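Local coordinates for hypothetical protein TM1010 (Thermotoga maritima, PDB 2F4P) that is of unknown function but carries a cupin domain, a small beta-barrel fold of antiparallel strands, at residues A[43-55]-A[116-128]. Residues are numbered along the deposited sequence; the frame is centred on the assembly and turned at random. Where two conformers were deposited one is given.
Sequences NGVFNTQVYDVVF and VHIGISTQVHLGP
In the conformers modelled, the ring of Y51 lies flat over the backbone of G119, whose carbonyl O sits 3.5 Å above the ring plane, over its centre; V53 CG2 and S121 OG lie in plane at its edge. There Y51 OH and S121 OG are hydrogen-bonded at 2.6 Å, and Q70 NE2 also bonds this phenol oxygen. With no side chain on G119, the ring can lean across the neighbouring strand. The H117 imidazole has V53 CB over one face, and its NE2 faces F55 CE1 at 3.6 Å, rim to rim, planes 20° apart. Its chi1 of 77° puts the ring between backbone N and carbonyl carbon, and the nearly straight bond from ND1 to I118 O (2.9 Å), in the ring plane though above the carbonyl plane, probably holds its rotation. Six backbone hydrogen bonds pair antiparallel strands 49-55 and 116-121, their N-to-C directions 159° apart. In the flanking loops, N47 accepts two bonds: V124 N to its backbone O, and H125 N to OD1 (2.8 Å) on a lone pair. Y51, V53 and H117, with an unknown ligand near V53, line one face of the sheet, consistent with the interior of a cupin beta-barrel.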
# COMPACT_ATOMS: atom_id res chain seq x y z
N ASN A 43 6.80 7.18 -14.86
CA ASN A 43 7.50 8.44 -14.92
C ASN A 43 8.40 8.70 -13.71
O ASN A 43 8.90 9.80 -13.55
CB ASN A 43 6.49 9.59 -15.08
CG ASN A 43 5.60 9.41 -16.30
OD1 ASN A 43 6.09 9.20 -17.41
ND2 ASN A 43 4.29 9.50 -16.11
N GLY A 44 8.62 7.68 -12.87
CA GLY A 44 9.56 7.79 -11.75
C GLY A 44 9.28 8.91 -10.76
O GLY A 44 10.17 9.30 -10.02
N VAL A 45 8.04 9.42 -10.73
CA VAL A 45 7.60 10.46 -9.80
C VAL A 45 7.74 10.00 -8.31
O VAL A 45 7.93 10.81 -7.40
CB VAL A 45 6.12 10.85 -10.13
CG1 VAL A 45 5.49 11.70 -9.04
CG2 VAL A 45 6.05 11.60 -11.48
N PHE A 46 7.68 8.69 -8.09
CA PHE A 46 7.54 8.15 -6.73
C PHE A 46 8.72 7.30 -6.26
O PHE A 46 8.89 7.09 -5.06
CB PHE A 46 6.22 7.36 -6.63
CG PHE A 46 4.99 8.20 -6.84
CD1 PHE A 46 4.46 8.96 -5.82
CD2 PHE A 46 4.39 8.26 -8.09
CE1 PHE A 46 3.35 9.81 -6.05
CE2 PHE A 46 3.28 9.06 -8.31
CZ PHE A 46 2.77 9.85 -7.27
N ASN A 47 9.55 6.81 -7.19
CA ASN A 47 10.64 5.85 -6.87
C ASN A 47 10.13 4.61 -6.12
O ASN A 47 10.84 3.98 -5.32
CB ASN A 47 11.77 6.55 -6.10
CG ASN A 47 13.06 5.78 -6.13
OD1 ASN A 47 13.31 5.00 -7.07
ND2 ASN A 47 13.89 5.97 -5.11
N THR A 48 8.89 4.25 -6.43
CA THR A 48 8.15 3.22 -5.72
C THR A 48 7.16 2.57 -6.69
O THR A 48 6.53 3.27 -7.48
CB THR A 48 7.32 3.88 -4.59
OG1 THR A 48 8.16 4.71 -3.80
CG2 THR A 48 6.63 2.87 -3.70
N GLN A 49 7.03 1.25 -6.66
CA GLN A 49 5.96 0.60 -7.38
C GLN A 49 5.05 -0.09 -6.39
O GLN A 49 5.49 -0.45 -5.30
CB GLN A 49 6.52 -0.37 -8.38
CG GLN A 49 7.14 0.31 -9.54
CD GLN A 49 7.68 -0.67 -10.54
OE1 GLN A 49 8.27 -1.68 -10.17
NE2 GLN A 49 7.49 -0.37 -11.82
N VAL A 50 3.77 -0.20 -6.75
CA VAL A 50 2.76 -0.81 -5.88
C VAL A 50 1.92 -1.78 -6.73
O VAL A 50 1.56 -1.49 -7.89
CB VAL A 50 1.84 0.26 -5.22
CG1 VAL A 50 0.89 -0.38 -4.23
CG2 VAL A 50 2.67 1.34 -4.53
N TYR A 51 1.64 -2.94 -6.16
CA TYR A 51 0.88 -3.97 -6.86
C TYR A 51 0.01 -4.72 -5.88
O TYR A 51 0.20 -4.64 -4.68
CB TYR A 51 1.80 -4.92 -7.63
CG TYR A 51 3.12 -5.07 -6.94
CD1 TYR A 51 4.14 -4.14 -7.14
CD2 TYR A 51 3.33 -6.11 -6.05
CE1 TYR A 51 5.34 -4.25 -6.46
CE2 TYR A 51 4.53 -6.24 -5.38
CZ TYR A 51 5.52 -5.31 -5.59
OH TYR A 51 6.69 -5.47 -4.90
N ASP A 52 -0.98 -5.39 -6.44
CA ASP A 52 -1.93 -6.20 -5.68
C ASP A 52 -1.82 -7.59 -6.25
O ASP A 52 -1.89 -7.74 -7.48
CB ASP A 52 -3.34 -5.66 -5.89
CG ASP A 52 -4.32 -6.16 -4.85
OD1 ASP A 52 -3.93 -6.37 -3.68
OD2 ASP A 52 -5.50 -6.33 -5.19
N VAL A 53 -1.61 -8.59 -5.39
CA VAL A 53 -1.30 -9.97 -5.81
C VAL A 53 -2.26 -10.97 -5.16
O VAL A 53 -2.51 -10.89 -3.95
CB VAL A 53 0.13 -10.39 -5.41
CG1 VAL A 53 0.58 -11.69 -6.18
CG2 VAL A 53 1.12 -9.26 -5.62
N VAL A 54 -2.78 -11.91 -5.95
CA VAL A 54 -3.49 -13.08 -5.41
C VAL A 54 -2.68 -14.33 -5.72
O VAL A 54 -2.36 -14.57 -6.89
CB VAL A 54 -4.88 -13.28 -6.03
CG1 VAL A 54 -5.60 -14.46 -5.36
CG2 VAL A 54 -5.69 -11.99 -5.94
N PHE A 55 -2.35 -15.09 -4.68
CA PHE A 55 -1.73 -16.42 -4.81
C PHE A 55 -2.83 -17.43 -4.49
O PHE A 55 -3.38 -17.42 -3.39
CB PHE A 55 -0.64 -16.64 -3.78
CG PHE A 55 0.57 -15.76 -3.94
CD1 PHE A 55 0.59 -14.49 -3.39
CD2 PHE A 55 1.67 -16.21 -4.61
CE1 PHE A 55 1.71 -13.67 -3.55
CE2 PHE A 55 2.77 -15.42 -4.77
CZ PHE A 55 2.79 -14.13 -4.22
N VAL A 116 -3.84 -12.88 -0.43
CA VAL A 116 -3.95 -11.64 -1.17
C VAL A 116 -3.21 -10.58 -0.41
O VAL A 116 -3.41 -10.43 0.81
CB VAL A 116 -5.41 -11.18 -1.35
CG1 VAL A 116 -5.49 -9.93 -2.27
CG2 VAL A 116 -6.27 -12.34 -1.88
N HIS A 117 -2.36 -9.85 -1.11
CA HIS A 117 -1.64 -8.77 -0.48
C HIS A 117 -1.31 -7.64 -1.45
O HIS A 117 -1.24 -7.85 -2.67
CB HIS A 117 -0.38 -9.31 0.23
CG HIS A 117 0.75 -9.62 -0.69
ND1 HIS A 117 1.59 -8.65 -1.18
CD2 HIS A 117 1.20 -10.80 -1.18
CE1 HIS A 117 2.48 -9.21 -1.98
NE2 HIS A 117 2.28 -10.51 -1.98
N ILE A 118 -1.13 -6.45 -0.88
CA ILE A 118 -0.53 -5.33 -1.56
C ILE A 118 0.98 -5.47 -1.39
O ILE A 118 1.47 -5.87 -0.32
CB ILE A 118 -1.03 -3.98 -0.98
CG1 ILE A 118 -2.53 -3.80 -1.27
CG2 ILE A 118 -0.25 -2.79 -1.57
CD1 ILE A 118 -3.25 -2.90 -0.29
N GLY A 119 1.73 -5.21 -2.46
CA GLY A 119 3.18 -5.16 -2.37
C GLY A 119 3.67 -3.78 -2.75
O GLY A 119 3.13 -3.17 -3.68
N ILE A 120 4.68 -3.28 -2.02
CA ILE A 120 5.30 -2.00 -2.32
C ILE A 120 6.78 -2.27 -2.55
O ILE A 120 7.47 -2.74 -1.64
CB ILE A 120 5.13 -1.02 -1.15
CG1 ILE A 120 3.66 -0.91 -0.77
CG2 ILE A 120 5.68 0.34 -1.52
CD1 ILE A 120 3.40 -0.18 0.51
N SER A 121 7.25 -2.04 -3.78
CA SER A 121 8.69 -2.08 -4.07
C SER A 121 9.24 -0.67 -3.82
O SER A 121 8.93 0.27 -4.55
CB SER A 121 8.95 -2.51 -5.51
OG SER A 121 8.45 -3.79 -5.76
N THR A 122 10.08 -0.54 -2.81
CA THR A 122 10.64 0.72 -2.39
C THR A 122 11.98 0.95 -3.08
O THR A 122 12.67 -0.02 -3.47
CB THR A 122 10.80 0.74 -0.87
OG1 THR A 122 11.53 -0.43 -0.44
CG2 THR A 122 9.43 0.71 -0.22
N GLN A 123 12.34 2.21 -3.22
CA GLN A 123 13.65 2.61 -3.74
C GLN A 123 13.98 1.88 -5.03
O GLN A 123 15.04 1.28 -5.18
CB GLN A 123 14.72 2.38 -2.69
CG GLN A 123 14.47 3.18 -1.42
CD GLN A 123 15.37 2.79 -0.26
OE1 GLN A 123 16.09 3.64 0.25
NE2 GLN A 123 15.29 1.50 0.20
N VAL A 124 13.04 1.96 -5.97
CA VAL A 124 13.13 1.25 -7.24
C VAL A 124 14.40 1.61 -8.00
O VAL A 124 14.97 0.77 -8.67
CB VAL A 124 11.84 1.47 -8.09
CG1 VAL A 124 12.00 0.95 -9.54
CG2 VAL A 124 10.67 0.79 -7.41
N HIS A 125 14.87 2.84 -7.86
CA HIS A 125 16.04 3.28 -8.61
C HIS A 125 17.29 2.44 -8.25
O HIS A 125 18.24 2.39 -9.02
CB HIS A 125 16.27 4.77 -8.33
CG HIS A 125 17.43 5.37 -9.07
ND1 HIS A 125 18.72 5.31 -8.59
CD2 HIS A 125 17.48 6.07 -10.23
CE1 HIS A 125 19.53 5.93 -9.44
NE2 HIS A 125 18.80 6.40 -10.44
N LEU A 126 17.27 1.74 -7.11
CA LEU A 126 18.40 0.93 -6.70
C LEU A 126 18.52 -0.35 -7.53
O LEU A 126 19.54 -1.02 -7.48
CB LEU A 126 18.35 0.59 -5.21
CG LEU A 126 18.56 1.78 -4.26
CD1 LEU A 126 18.54 1.34 -2.79
CD2 LEU A 126 19.83 2.56 -4.59
N GLY A 127 17.47 -0.68 -8.30
CA GLY A 127 17.53 -1.76 -9.27
C GLY A 127 16.33 -2.68 -9.24
O GLY A 127 15.52 -2.62 -8.31
N PRO A 128 16.20 -3.53 -10.26
CA PRO A 128 15.09 -4.44 -10.35
C PRO A 128 15.30 -5.64 -9.45
O PRO A 128 16.42 -5.93 -9.00
CB PRO A 128 15.10 -4.86 -11.83
CG PRO A 128 16.53 -4.77 -12.22
CD PRO A 128 17.13 -3.66 -11.41
O HOH W 1 10.31 3.88 -2.15